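Long-range contacts in putative sugar binding protein (Bacteroides vulgatus ATCC 8482, PDB 3KEZ), which probably binds sugars at the bacterial outer membrane, as a calcium-containing member of the SusD family: residues T264-K269 and N326-N331; G280-C285 and Y313-K318; D38-R43 and S83-I88; V45-V50 and G65-F70. One frame throughout, in Å; residues are numbered along the deposited sequence.

The four contacts form a ring of neighbours through the single chain; across the ring, interactions 1 and 4 do not touch, their nearest atoms about 9 Å apart. Only interaction 1 includes calcium ligands, D329 and N331. Interaction 2, nested along the chain in the loop that interaction 1 closes, touches it where K269 O meets Y281 CD2 at 3.2 Å. Interaction 3 also borders interaction 1, P267 CB resting on S41 CB, and its Y40 side chain is about 13 Å from the calcium ion. Along the chain, interaction 4 is nested inside the loop that interaction 3 closes, and Y40 O meets V45 CG2. M284 SE of interaction 2 packs on Y46 CB at 3.5 Å.

Interaction 1: residues T264-K269 and N326-N331. With CA (calcium ion), chain C.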
loop_
_atom_site.group_PDB
_atom_site.type_symbol
_atom_site.label_atom_id
_atom_site.label_comp_id
_atom_site.label_asym_id
_atom_site.label_seq_id
_atom_site.Cartn_x
_atom_site.Cartn_y
_atom_site.Cartn_z
ATOM N N THR A 264 -11.086 -1.780 21.457
ATOM C CA THR A 264 -12.311 -1.003 21.645
ATOM C C THR A 264 -12.707 -0.226 20.395
ATOM O O THR A 264 -13.594 0.613 20.416
ATOM C CB THR A 264 -12.131 -0.028 22.836
ATOM O OG1 THR A 264 -10.956 0.763 22.622
ATOM C CG2 THR A 264 -12.004 -0.822 24.149
ATOM N N ASP A 265 -12.047 -0.536 19.293
ATOM C CA ASP A 265 -12.279 0.135 18.032
ATOM C C ASP A 265 -11.764 -0.789 16.938
ATOM O O ASP A 265 -10.736 -0.509 16.312
ATOM C CB ASP A 265 -11.505 1.431 18.011
ATOM C CG ASP A 265 -11.702 2.200 16.717
ATOM O OD1 ASP A 265 -12.829 2.159 16.157
ATOM O OD2 ASP A 265 -10.727 2.856 16.289
ATOM N N SER A 266 -12.463 -1.909 16.752
ATOM C CA SER A 266 -11.937 -3.049 16.021
ATOM C C SER A 266 -12.425 -3.106 14.571
ATOM O O SER A 266 -13.606 -2.852 14.304
ATOM C CB SER A 266 -12.294 -4.356 16.737
ATOM O OG SER A 266 -11.944 -5.458 15.937
ATOM N N PRO A 267 -11.516 -3.450 13.634
ATOM C CA PRO A 267 -11.929 -3.639 12.251
ATOM C C PRO A 267 -12.651 -4.942 11.997
ATOM O O PRO A 267 -13.189 -5.129 10.906
ATOM C CB PRO A 267 -10.600 -3.609 11.477
ATOM C CG PRO A 267 -9.621 -4.134 12.449
ATOM C CD PRO A 267 -10.049 -3.490 13.755
ATOM N N GLY A 268 -12.660 -5.844 12.965
ATOM C CA GLY A 268 -13.361 -7.122 12.812
ATOM C C GLY A 268 -12.528 -8.203 12.145
ATOM O O GLY A 268 -11.369 -7.997 11.757
ATOM N N LYS A 269 -13.151 -9.360 11.976
ATOM C CA LYS A 269 -12.451 -10.577 11.535
ATOM C C LYS A 269 -12.038 -10.604 10.052
ATOM O O LYS A 269 -11.333 -11.530 9.625
ATOM C CB LYS A 269 -13.278 -11.805 11.898
ATOM C CG LYS A 269 -13.314 -12.122 13.406
ATOM C CD LYS A 269 -14.259 -13.300 13.699
ATOM C CE LYS A 269 -14.354 -13.587 15.203
ATOM N NZ LYS A 269 -15.237 -14.755 15.501
ATOM N N ASN A 326 -6.387 -9.109 20.589
ATOM C CA ASN A 326 -6.644 -10.228 19.690
ATOM C C ASN A 326 -5.906 -9.954 18.360
ATOM O O ASN A 326 -5.641 -8.812 18.031
ATOM C CB ASN A 326 -8.162 -10.332 19.453
ATOM C CG ASN A 326 -8.564 -11.590 18.710
ATOM O OD1 ASN A 326 -8.600 -11.620 17.469
ATOM N ND2 ASN A 326 -8.920 -12.629 19.467
ATOM N N ILE A 327 -5.579 -10.989 17.602
ATOM C CA ILE A 327 -4.994 -10.778 16.253
ATOM C C ILE A 327 -5.905 -9.901 15.378
ATOM O O ILE A 327 -5.436 -9.207 14.470
ATOM C CB ILE A 327 -4.695 -12.091 15.517
ATOM C CG1 ILE A 327 -5.935 -12.999 15.438
ATOM C CG2 ILE A 327 -3.510 -12.808 16.178
ATOM C CD1 ILE A 327 -5.768 -14.198 14.514
ATOM N N THR A 328 -7.210 -9.938 15.624
ATOM C CA THR A 328 -8.115 -9.089 14.886
ATOM C C THR A 328 -7.703 -7.602 14.869
ATOM O O THR A 328 -7.915 -6.898 13.876
ATOM C CB THR A 328 -9.537 -9.202 15.456
ATOM O OG1 THR A 328 -10.027 -10.528 15.225
ATOM C CG2 THR A 328 -10.437 -8.211 14.804
ATOM N N ASP A 329 -7.109 -7.130 15.962
ATOM C CA ASP A 329 -6.853 -5.722 16.124
ATOM C C ASP A 329 -5.401 -5.341 15.890
ATOM O O ASP A 329 -4.984 -4.237 16.261
ATOM C CB ASP A 329 -7.351 -5.287 17.487
ATOM C CG ASP A 329 -8.832 -5.516 17.631
ATOM O OD1 ASP A 329 -9.549 -5.223 16.645
ATOM O OD2 ASP A 329 -9.268 -6.022 18.690
ATOM N N ALA A 330 -4.656 -6.204 15.187
ATOM C CA ALA A 330 -3.305 -5.875 14.763
ATOM C C ALA A 330 -3.344 -4.623 13.919
ATOM O O ALA A 330 -4.238 -4.453 13.055
ATOM C CB ALA A 330 -2.679 -7.022 13.979
ATOM N N ASN A 331 -2.371 -3.750 14.175
ATOM C CA ASN A 331 -2.145 -2.554 13.381
ATOM C C ASN A 331 -1.612 -2.935 12.017
ATOM O O ASN A 331 -1.068 -4.024 11.845
ATOM C CB ASN A 331 -1.150 -1.610 14.089
ATOM C CG ASN A 331 -1.712 -1.009 15.412
ATOM O OD1 ASN A 331 -2.871 -1.231 15.751
ATOM N ND2 ASN A 331 -0.879 -0.231 16.140
HETATM CA CA CA C . -3.635 -2.800 17.561
HETATM O O HOH W 1 -2.761 -1.075 19.292
#
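Hydrogen bonds centre on the S266 hydroxyl. With OG anti to the backbone N (chi1 172°), it donates to D329 OD1; the modelled S266 OG to D329 OD1 separation is 2.5 Å, although the position of that carboxylate oxygen is less certain. The same S266 OG accepts from G268 N at 3.1 Å, an ST turn. Across from it, N326 OD1 is gripped twice by T328. T328 N approaches in the carbonyl plane, on a lone pair, at 2.9 Å from N326 OD1, completing an Asx turn, whereas T328 OG1 donates from above that plane.

Van der Waals packing fills the middle. T328 presents its methyl, CG2 lying 3.2 Å from G268 O, while P267 CG leans on T328 O at 3.5 Å. S271 OG is hydrogen-bonded to both carbonyl oxygens, which its one proton must share.

Metal coordination occupies the far side. The calcium ion takes D329 O at 2.4 Å, N331 OD1 and a water, with N261 O, Q322 and E325 also contributing. D329 thus divides its duties: its backbone carbonyl serves the metal while its carboxylate is bound to serine, so S266 is tied to a ligand residue without itself touching the ion, which the same loop reaches through N261.

Interaction 2: residues G280-C285 and Y313-K318; sequences GYDDMC and YAYVNK
Strand 313-316, the second arm of a beta-hairpin with strand 306-309, lies here against the loop 280-283 and the start of strand 284-286. No direct hydrogen bond links the two segments; the close packing centres on the ring of Y315. Its CG is anti to the carbonyl carbon (chi1 -66°), which carries the ring along the backbone of 282-285. There Y315 CD1 comes within 3.2 Å of M284 O, D283 N stands at the ring edge, and CA and CB of D282 pack against the phenol oxygen, CB 3.3 Å from Y315 OH. C285 adds to this side, with CB 3.4 Å from A314 O and SG obliquely beside the Y313 ring, 4.1 Å from Y313 CD1. A leucine in place of Y315 would lose the phenol and would probably loosen the hold on the 282-284 backbone.

The looser, partly exposed side is the D282 carboxylate, which reaches Y315 OH only through water: the phenol donates to a water that in turn donates to D282 OD2. D283 looks elsewhere, its carboxylate bonded to R63 N and T64 OG1. Between buried residues, a second water bridges the backbones, giving a hydrogen to M284 O at 2.7 Å and accepting one from V316 N at 2.9 Å.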
loop_
_atom_site.group_PDB
_atom_site.type_symbol
_atom_site.label_atom_id
_atom_site.label_comp_id
_atom_site.label_asym_id
_atom_site.label_seq_id
_atom_site.Cartn_x
_atom_site.Cartn_y
_atom_site.Cartn_z
ATOM N N GLY A 280 -7.066 -17.414 12.689
ATOM C CA GLY A 280 -8.071 -16.457 12.211
ATOM C C GLY A 280 -8.953 -17.139 11.173
ATOM O O GLY A 280 -9.591 -18.144 11.492
ATOM N N TYR A 281 -8.971 -16.631 9.936
ATOM C CA TYR A 281 -9.780 -17.236 8.859
ATOM C C TYR A 281 -8.986 -18.153 7.899
ATOM O O TYR A 281 -9.556 -18.685 6.943
ATOM C CB TYR A 281 -10.523 -16.157 8.037
ATOM C CG TYR A 281 -11.846 -15.683 8.607
ATOM C CD1 TYR A 281 -12.749 -16.568 9.212
ATOM C CD2 TYR A 281 -12.219 -14.347 8.504
ATOM C CE1 TYR A 281 -13.973 -16.114 9.752
ATOM C CE2 TYR A 281 -13.438 -13.896 9.026
ATOM C CZ TYR A 281 -14.302 -14.780 9.644
ATOM O OH TYR A 281 -15.490 -14.310 10.150
ATOM N N ASP A 282 -7.694 -18.362 8.152
ATOM C CA ASP A 282 -6.871 -19.242 7.286
ATOM C C ASP A 282 -7.054 -18.862 5.810
ATOM O O ASP A 282 -7.340 -19.717 4.959
ATOM C CB ASP A 282 -7.231 -20.713 7.480
ATOM C CG ASP A 282 -7.295 -21.123 8.952
ATOM O OD1 ASP A 282 -8.322 -20.836 9.577
ATOM O OD2 ASP A 282 -6.339 -21.751 9.462
ATOM N N ASP A 283 -6.946 -17.581 5.520
ATOM C CA ASP A 283 -7.556 -17.063 4.299
ATOM C C ASP A 283 -6.532 -16.924 3.180
ATOM O O ASP A 283 -6.784 -17.323 2.045
ATOM C CB ASP A 283 -8.237 -15.736 4.575
ATOM C CG ASP A 283 -9.315 -15.428 3.572
ATOM O OD1 ASP A 283 -8.978 -14.810 2.538
ATOM O OD2 ASP A 283 -10.479 -15.852 3.806
HETATM N N MSE A 284 -5.378 -16.355 3.500
HETATM C CA MSE A 284 -4.353 -16.138 2.487
HETATM C C MSE A 284 -2.982 -16.556 3.025
HETATM O O MSE A 284 -2.659 -16.290 4.191
HETATM C CB MSE A 284 -4.378 -14.686 2.017
HETATM C CG MSE A 284 -4.170 -13.668 3.121
HETATM SE SE MSE A 284 -4.343 -11.782 2.616
HETATM C CE MSE A 284 -2.641 -11.468 1.807
ATOM N N CYS A 285 -2.204 -17.265 2.190
ATOM C CA CYS A 285 -0.889 -17.791 2.600
ATOM C C CYS A 285 0.157 -17.506 1.512
ATOM O O CYS A 285 -0.180 -17.017 0.416
ATOM C CB CYS A 285 -0.984 -19.291 2.822
ATOM S SG CYS A 285 -1.465 -20.194 1.334
ATOM N N TYR A 313 0.577 -25.045 5.449
ATOM C CA TYR A 313 0.574 -23.685 4.955
ATOM C C TYR A 313 1.498 -22.813 5.796
ATOM O O TYR A 313 1.750 -23.105 6.978
ATOM C CB TYR A 313 -0.792 -23.057 5.103
ATOM C CG TYR A 313 -1.908 -23.823 4.513
ATOM C CD1 TYR A 313 -2.163 -23.756 3.156
ATOM C CD2 TYR A 313 -2.740 -24.593 5.311
ATOM C CE1 TYR A 313 -3.190 -24.478 2.593
ATOM C CE2 TYR A 313 -3.786 -25.311 4.758
ATOM C CZ TYR A 313 -4.004 -25.237 3.395
ATOM O OH TYR A 313 -5.048 -25.915 2.818
ATOM N N ALA A 314 1.982 -21.737 5.189
ATOM C CA ALA A 314 2.762 -20.742 5.886
ATOM C C ALA A 314 2.077 -19.398 5.724
ATOM O O ALA A 314 1.880 -18.908 4.602
ATOM C CB ALA A 314 4.169 -20.689 5.350
ATOM N N TYR A 315 1.720 -18.800 6.854
ATOM C CA TYR A 315 1.105 -17.485 6.886
ATOM C C TYR A 315 2.161 -16.415 7.152
ATOM O O TYR A 315 3.186 -16.693 7.772
ATOM C CB TYR A 315 0.023 -17.454 7.973
ATOM C CG TYR A 315 -1.108 -18.378 7.616
ATOM C CD1 TYR A 315 -2.159 -17.917 6.858
ATOM C CD2 TYR A 315 -1.061 -19.743 7.922
ATOM C CE1 TYR A 315 -3.149 -18.749 6.441
ATOM C CE2 TYR A 315 -2.074 -20.599 7.521
ATOM C CZ TYR A 315 -3.123 -20.077 6.788
ATOM O OH TYR A 315 -4.147 -20.850 6.371
ATOM N N VAL A 316 1.918 -15.200 6.671
ATOM C CA VAL A 316 2.823 -14.095 6.928
ATOM C C VAL A 316 2.387 -13.421 8.221
ATOM O O VAL A 316 1.365 -12.762 8.286
ATOM C CB VAL A 316 2.857 -13.105 5.772
ATOM C CG1 VAL A 316 3.796 -11.919 6.078
ATOM C CG2 VAL A 316 3.284 -13.844 4.482
ATOM N N ASN A 317 3.192 -13.590 9.255
ATOM C CA ASN A 317 2.850 -13.165 10.610
ATOM C C ASN A 317 3.333 -11.742 10.886
ATOM O O ASN A 317 4.012 -11.476 11.901
ATOM C CB ASN A 317 3.483 -14.152 11.620
ATOM C CG ASN A 317 2.854 -14.066 12.996
ATOM O OD1 ASN A 317 1.652 -13.872 13.101
ATOM N ND2 ASN A 317 3.666 -14.190 14.055
ATOM N N LYS A 318 2.966 -10.817 10.010
ATOM C CA LYS A 318 3.339 -9.399 10.179
ATOM C C LYS A 318 2.318 -8.605 10.968
ATOM O O LYS A 318 2.621 -7.536 11.487
ATOM C CB LYS A 318 3.543 -8.724 8.818
ATOM C CG LYS A 318 4.733 -9.275 8.060
ATOM C CD LYS A 318 4.917 -8.630 6.679
ATOM C CE LYS A 318 6.322 -8.859 6.144
ATOM N NZ LYS A 318 6.567 -8.200 4.796
HETATM O O HOH W 2 -4.544 -23.097 7.773
HETATM O O HOH W 3 -0.657 -14.956 5.423
#

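Interaction 3: residues D38-R43 and S83-I88. With EDO (1,2-ethanediol), chain G.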
loop_
_atom_site.group_PDB
_atom_site.type_symbol
_atom_site.label_atom_id
_atom_site.label_comp_id
_atom_site.label_asym_id
_atom_site.label_seq_id
_atom_site.Cartn_x
_atom_site.Cartn_y
_atom_site.Cartn_z
ATOM N N ASP A 38 -12.708 -3.081 4.979
ATOM C CA ASP A 38 -12.979 -2.808 3.577
ATOM C C ASP A 38 -12.019 -1.774 3.001
ATOM O O ASP A 38 -12.010 -1.566 1.791
ATOM C CB ASP A 38 -14.434 -2.338 3.379
ATOM C CG ASP A 38 -15.440 -3.494 3.423
ATOM O OD1 ASP A 38 -15.030 -4.669 3.406
ATOM O OD2 ASP A 38 -16.644 -3.220 3.493
ATOM N N ALA A 39 -11.266 -1.088 3.858
ATOM C CA ALA A 39 -10.277 -0.117 3.408
ATOM C C ALA A 39 -8.890 -0.633 3.775
ATOM O O ALA A 39 -8.514 -1.752 3.355
ATOM C CB ALA A 39 -10.561 1.299 3.989
ATOM N N TYR A 40 -8.125 0.150 4.534
ATOM C CA TYR A 40 -6.723 -0.156 4.767
ATOM C C TYR A 40 -6.432 -1.184 5.871
ATOM O O TYR A 40 -5.280 -1.542 6.105
ATOM C CB TYR A 40 -5.928 1.143 4.991
ATOM C CG TYR A 40 -5.861 1.962 3.717
ATOM C CD1 TYR A 40 -5.023 1.566 2.628
ATOM C CD2 TYR A 40 -6.679 3.078 3.549
ATOM C CE1 TYR A 40 -4.980 2.322 1.445
ATOM C CE2 TYR A 40 -6.640 3.838 2.350
ATOM C CZ TYR A 40 -5.794 3.467 1.323
ATOM O OH TYR A 40 -5.791 4.226 0.166
ATOM N N SER A 41 -7.455 -1.709 6.526
ATOM C CA SER A 41 -7.218 -2.829 7.425
ATOM C C SER A 41 -7.480 -4.161 6.712
ATOM O O SER A 41 -7.398 -5.205 7.332
ATOM C CB SER A 41 -8.053 -2.683 8.695
ATOM O OG SER A 41 -7.425 -1.859 9.655
ATOM N N GLY A 42 -7.773 -4.134 5.411
ATOM C CA GLY A 42 -8.003 -5.390 4.692
ATOM C C GLY A 42 -7.887 -5.285 3.186
ATOM O O GLY A 42 -6.791 -5.376 2.613
ATOM N N ARG A 43 -9.016 -5.038 2.546
ATOM C CA ARG A 43 -9.126 -5.191 1.088
ATOM C C ARG A 43 -8.140 -4.394 0.296
ATOM O O ARG A 43 -7.634 -4.911 -0.701
ATOM C CB ARG A 43 -10.559 -4.877 0.623
ATOM C CG ARG A 43 -11.516 -5.960 1.059
ATOM C CD ARG A 43 -12.935 -5.697 0.578
ATOM N NE ARG A 43 -13.840 -6.756 0.997
ATOM C CZ ARG A 43 -15.160 -6.703 0.884
ATOM N NH1 ARG A 43 -15.731 -5.645 0.362
ATOM N NH2 ARG A 43 -15.909 -7.711 1.314
ATOM N N SER A 83 -16.272 2.952 -3.169
ATOM C CA SER A 83 -17.057 3.745 -2.217
ATOM C C SER A 83 -16.219 4.303 -1.079
ATOM O O SER A 83 -16.340 5.470 -0.762
ATOM C CB SER A 83 -18.293 2.982 -1.681
ATOM O OG SER A 83 -18.056 1.601 -1.442
ATOM N N TYR A 84 -15.341 3.475 -0.497
ATOM C CA TYR A 84 -14.530 3.909 0.616
ATOM C C TYR A 84 -13.510 4.984 0.199
ATOM O O TYR A 84 -13.380 6.017 0.856
ATOM C CB TYR A 84 -13.829 2.718 1.290
ATOM C CG TYR A 84 -14.669 2.072 2.360
ATOM C CD1 TYR A 84 -15.769 1.317 2.020
ATOM C CD2 TYR A 84 -14.371 2.248 3.733
ATOM C CE1 TYR A 84 -16.575 0.750 2.986
ATOM C CE2 TYR A 84 -15.193 1.684 4.725
ATOM C CZ TYR A 84 -16.278 0.913 4.332
ATOM O OH TYR A 84 -17.124 0.328 5.267
ATOM N N LEU A 85 -12.836 4.763 -0.928
ATOM C CA LEU A 85 -11.857 5.747 -1.392
ATOM C C LEU A 85 -12.518 7.087 -1.779
ATOM O O LEU A 85 -11.983 8.160 -1.462
ATOM C CB LEU A 85 -10.971 5.150 -2.496
ATOM C CG LEU A 85 -10.048 4.079 -1.912
ATOM C CD1 LEU A 85 -9.428 3.213 -2.958
ATOM C CD2 LEU A 85 -8.989 4.669 -0.947
ATOM N N TYR A 86 -13.693 7.053 -2.421
ATOM C CA TYR A 86 -14.366 8.280 -2.783
ATOM C C TYR A 86 -14.951 8.971 -1.557
ATOM O O TYR A 86 -14.996 10.210 -1.493
ATOM C CB TYR A 86 -15.425 8.066 -3.886
ATOM C CG TYR A 86 -14.783 8.178 -5.263
ATOM C CD1 TYR A 86 -14.181 9.382 -5.694
ATOM C CD2 TYR A 86 -14.696 7.065 -6.098
ATOM C CE1 TYR A 86 -13.556 9.469 -6.908
ATOM C CE2 TYR A 86 -14.078 7.137 -7.323
ATOM C CZ TYR A 86 -13.501 8.328 -7.729
ATOM O OH TYR A 86 -12.927 8.381 -8.962
ATOM N N SER A 87 -15.389 8.191 -0.573
ATOM C CA SER A 87 -15.775 8.762 0.729
ATOM C C SER A 87 -14.645 9.555 1.385
ATOM O O SER A 87 -14.827 10.708 1.803
ATOM C CB SER A 87 -16.213 7.646 1.664
ATOM O OG SER A 87 -16.588 8.169 2.906
ATOM N N ILE A 88 -13.480 8.923 1.486
ATOM C CA ILE A 88 -12.273 9.539 1.976
ATOM C C ILE A 88 -11.925 10.837 1.193
ATOM O O ILE A 88 -11.721 11.923 1.781
ATOM C CB ILE A 88 -11.088 8.516 1.931
ATOM C CG1 ILE A 88 -11.282 7.422 2.974
ATOM C CG2 ILE A 88 -9.743 9.248 2.071
ATOM C CD1 ILE A 88 -10.464 6.179 2.693
HETATM C C1 EDO G . -20.094 -6.319 1.021
HETATM O O1 EDO G . -18.947 -5.719 0.415
HETATM C C2 EDO G . -19.812 -7.794 1.268
HETATM O O2 EDO G . -18.955 -8.309 0.229
#
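D38 lays its CB over one face of the Y84 ring, a CH-pi contact with CB 4.0 Å from the ring centroid and 20° off the normal. Next, A39 CB touches the same tyrosine at CD2, 3.9 Å away. A39 also opens a type I beta turn, closed by G42 N bonding to A39 O. Inside that turn Y40 crosses L85 at about a right angle, its OH 3.4 Å from L85 CD2, while I88 CD1 lies at the edge of the ring. Y40 thus lies between helix 80-96 and helix 109-134, where its hydroxyl bonds to D129 OD2, in the helical, probably TPR-like part of the SusD fold. S41 OG turns the other way and bonds to N261 ND2, on a residue that binds calcium. G42 is the N-cap of helix 43-50, and R43 follows, its side chain extended. D38 OD1 sits over the guanidinium, 3.3 Å from R43 NH1, a charge pairing without a directed N-H. A leucine at R43 would remove the positive group and would probably leave D38 less restrained. R43 NH1 also bonds to S80 OG, and the edge of the guanidinium receives 1,2-ethanediol, probably from crystallisation, NH1 to O1 at 3.2 Å.

Interaction 4: residues V45-V50 and G65-F70; sequences VYYGDV and GNYYRF
The ring of Y67 meets two tyrosines of helix 43-50. Y46 comes edge-on to one face of Y67 in a T-shaped pair, centroids 5.3 Å apart and planes at 82°, its OH 3.3 Å from Y67 CE1. Y47 crosses at about a right angle, with CD1 3.7 Å from Y67 CD2. V50 CG2 packs on Y67 CB, and V50 O receives a CA-H...O contact from Y68 CA at 3.3 Å. Y46 CG takes the crowded position (chi1 69°), whereas Y47 CG is anti to its backbone N.

Further out, two of the phenols are anchored outside: Y47 OH bonds to I438 O, and Y68 OH to H424 ND1. M284 backs Y46 and V50 from strand 284-286. Helix 43-50 is kinked at 48-49, where bonds to the preceding turn are missing; D49 N bonds instead to Y46 O, which V50 N shares. Helix 65-68 ends in a Schellman motif at F70. T-shaped aromatic packing thus joins two short helices in the helical N-terminal part of this SusD-family protein.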
loop_
_atom_site.group_PDB
_atom_site.type_symbol
_atom_site.label_atom_id
_atom_site.label_comp_id
_atom_site.label_asym_id
_atom_site.label_seq_id
_atom_site.Cartn_x
_atom_site.Cartn_y
_atom_site.Cartn_z
ATOM N N VAL A 45 -5.193 -3.550 1.249
ATOM C CA VAL A 45 -3.881 -4.092 1.455
ATOM C C VAL A 45 -3.695 -5.380 0.692
ATOM O O VAL A 45 -2.751 -5.514 -0.063
ATOM C CB VAL A 45 -3.544 -4.239 2.950
ATOM C CG1 VAL A 45 -2.078 -4.662 3.124
ATOM C CG2 VAL A 45 -3.791 -2.871 3.655
ATOM N N TYR A 46 -4.582 -6.358 0.875
ATOM C CA TYR A 46 -4.302 -7.650 0.313
ATOM C C TYR A 46 -4.393 -7.727 -1.204
ATOM O O TYR A 46 -3.868 -8.665 -1.791
ATOM C CB TYR A 46 -5.109 -8.770 0.964
ATOM C CG TYR A 46 -6.618 -8.840 0.727
ATOM C CD1 TYR A 46 -7.142 -9.105 -0.507
ATOM C CD2 TYR A 46 -7.489 -8.764 1.786
ATOM C CE1 TYR A 46 -8.520 -9.222 -0.694
ATOM C CE2 TYR A 46 -8.870 -8.864 1.610
ATOM C CZ TYR A 46 -9.368 -9.132 0.375
ATOM O OH TYR A 46 -10.732 -9.272 0.202
ATOM N N TYR A 47 -5.094 -6.788 -1.824
ATOM C CA TYR A 47 -5.342 -6.837 -3.289
ATOM C C TYR A 47 -4.053 -7.132 -4.073
ATOM O O TYR A 47 -3.978 -8.093 -4.846
ATOM C CB TYR A 47 -5.983 -5.534 -3.772
ATOM C CG TYR A 47 -6.361 -5.518 -5.240
ATOM C CD1 TYR A 47 -7.493 -6.149 -5.686
ATOM C CD2 TYR A 47 -5.554 -4.870 -6.187
ATOM C CE1 TYR A 47 -7.834 -6.144 -7.044
ATOM C CE2 TYR A 47 -5.879 -4.879 -7.530
ATOM C CZ TYR A 47 -7.025 -5.474 -7.949
ATOM O OH TYR A 47 -7.356 -5.427 -9.280
ATOM N N GLY A 48 -3.002 -6.363 -3.805
ATOM C CA GLY A 48 -1.782 -6.500 -4.586
ATOM C C GLY A 48 -0.966 -7.757 -4.283
ATOM O O GLY A 48 0.019 -8.053 -4.995
ATOM N N ASP A 49 -1.324 -8.473 -3.212
ATOM C CA ASP A 49 -0.622 -9.715 -2.872
ATOM C C ASP A 49 -1.278 -10.937 -3.546
ATOM O O ASP A 49 -0.592 -11.706 -4.245
ATOM C CB ASP A 49 -0.566 -9.921 -1.346
ATOM C CG ASP A 49 0.431 -8.986 -0.654
ATOM O OD1 ASP A 49 1.658 -9.115 -0.866
ATOM O OD2 ASP A 49 0.001 -8.146 0.145
ATOM N N VAL A 50 -2.598 -11.103 -3.377
ATOM C CA VAL A 50 -3.240 -12.329 -3.863
ATOM C C VAL A 50 -3.486 -12.313 -5.362
ATOM O O VAL A 50 -3.773 -13.340 -5.925
ATOM C CB VAL A 50 -4.523 -12.688 -3.133
ATOM C CG1 VAL A 50 -4.216 -12.796 -1.639
ATOM C CG2 VAL A 50 -5.638 -11.662 -3.415
ATOM N N GLY A 65 -10.436 -15.386 -2.265
ATOM C CA GLY A 65 -10.558 -16.369 -3.336
ATOM C C GLY A 65 -10.852 -15.732 -4.682
ATOM O O GLY A 65 -10.107 -15.957 -5.638
ATOM N N ASN A 66 -11.899 -14.891 -4.744
ATOM C CA ASN A 66 -12.326 -14.284 -6.015
ATOM C C ASN A 66 -11.285 -13.279 -6.581
ATOM O O ASN A 66 -11.143 -13.145 -7.808
ATOM C CB ASN A 66 -13.662 -13.609 -5.880
ATOM C CG ASN A 66 -14.818 -14.592 -5.828
ATOM O OD1 ASN A 66 -14.765 -15.713 -6.357
ATOM N ND2 ASN A 66 -15.869 -14.174 -5.169
ATOM N N TYR A 67 -10.528 -12.634 -5.698
ATOM C CA TYR A 67 -9.388 -11.792 -6.148
ATOM C C TYR A 67 -8.252 -12.636 -6.737
ATOM O O TYR A 67 -7.773 -12.344 -7.826
ATOM C CB TYR A 67 -8.847 -10.939 -5.002
ATOM C CG TYR A 67 -9.902 -10.036 -4.427
ATOM C CD1 TYR A 67 -10.803 -10.493 -3.456
ATOM C CD2 TYR A 67 -10.054 -8.739 -4.901
ATOM C CE1 TYR A 67 -11.786 -9.626 -2.920
ATOM C CE2 TYR A 67 -11.020 -7.891 -4.385
ATOM C CZ TYR A 67 -11.877 -8.337 -3.404
ATOM O OH TYR A 67 -12.832 -7.462 -2.946
ATOM N N TYR A 68 -7.811 -13.661 -5.985
ATOM C CA TYR A 68 -6.751 -14.613 -6.436
ATOM C C TYR A 68 -7.116 -15.296 -7.770
ATOM O O TYR A 68 -6.263 -15.453 -8.667
ATOM C CB TYR A 68 -6.475 -15.664 -5.335
ATOM C CG TYR A 68 -5.742 -16.887 -5.794
ATOM C CD1 TYR A 68 -4.426 -16.816 -6.186
ATOM C CD2 TYR A 68 -6.367 -18.140 -5.822
ATOM C CE1 TYR A 68 -3.744 -17.949 -6.644
ATOM C CE2 TYR A 68 -5.693 -19.274 -6.261
ATOM C CZ TYR A 68 -4.393 -19.172 -6.686
ATOM O OH TYR A 68 -3.698 -20.292 -7.127
ATOM N N ARG A 69 -8.372 -15.709 -7.901
ATOM C CA ARG A 69 -8.831 -16.431 -9.068
ATOM C C ARG A 69 -9.238 -15.526 -10.238
ATOM O O ARG A 69 -9.610 -16.041 -11.316
ATOM C CB ARG A 69 -10.014 -17.363 -8.707
ATOM C CG ARG A 69 -9.627 -18.528 -7.838
ATOM C CD ARG A 69 -10.767 -19.449 -7.474
ATOM N NE ARG A 69 -11.512 -19.898 -8.649
ATOM C CZ ARG A 69 -12.834 -19.832 -8.819
ATOM N NH1 ARG A 69 -13.641 -19.355 -7.880
ATOM N NH2 ARG A 69 -13.367 -20.273 -9.960
ATOM N N PHE A 70 -9.176 -14.214 -10.031
ATOM C CA PHE A 70 -9.720 -13.238 -10.957
ATOM C C PHE A 70 -11.112 -13.642 -11.412
ATOM O O PHE A 70 -11.383 -13.746 -12.610
ATOM C CB PHE A 70 -8.791 -13.080 -12.160
ATOM C CG PHE A 70 -7.450 -12.612 -11.790
ATOM C CD1 PHE A 70 -7.215 -11.257 -11.577
ATOM C CD2 PHE A 70 -6.407 -13.515 -11.608
ATOM C CE1 PHE A 70 -5.967 -10.823 -11.232
ATOM C CE2 PHE A 70 -5.165 -13.082 -11.245
ATOM C CZ PHE A 70 -4.938 -11.730 -11.074
#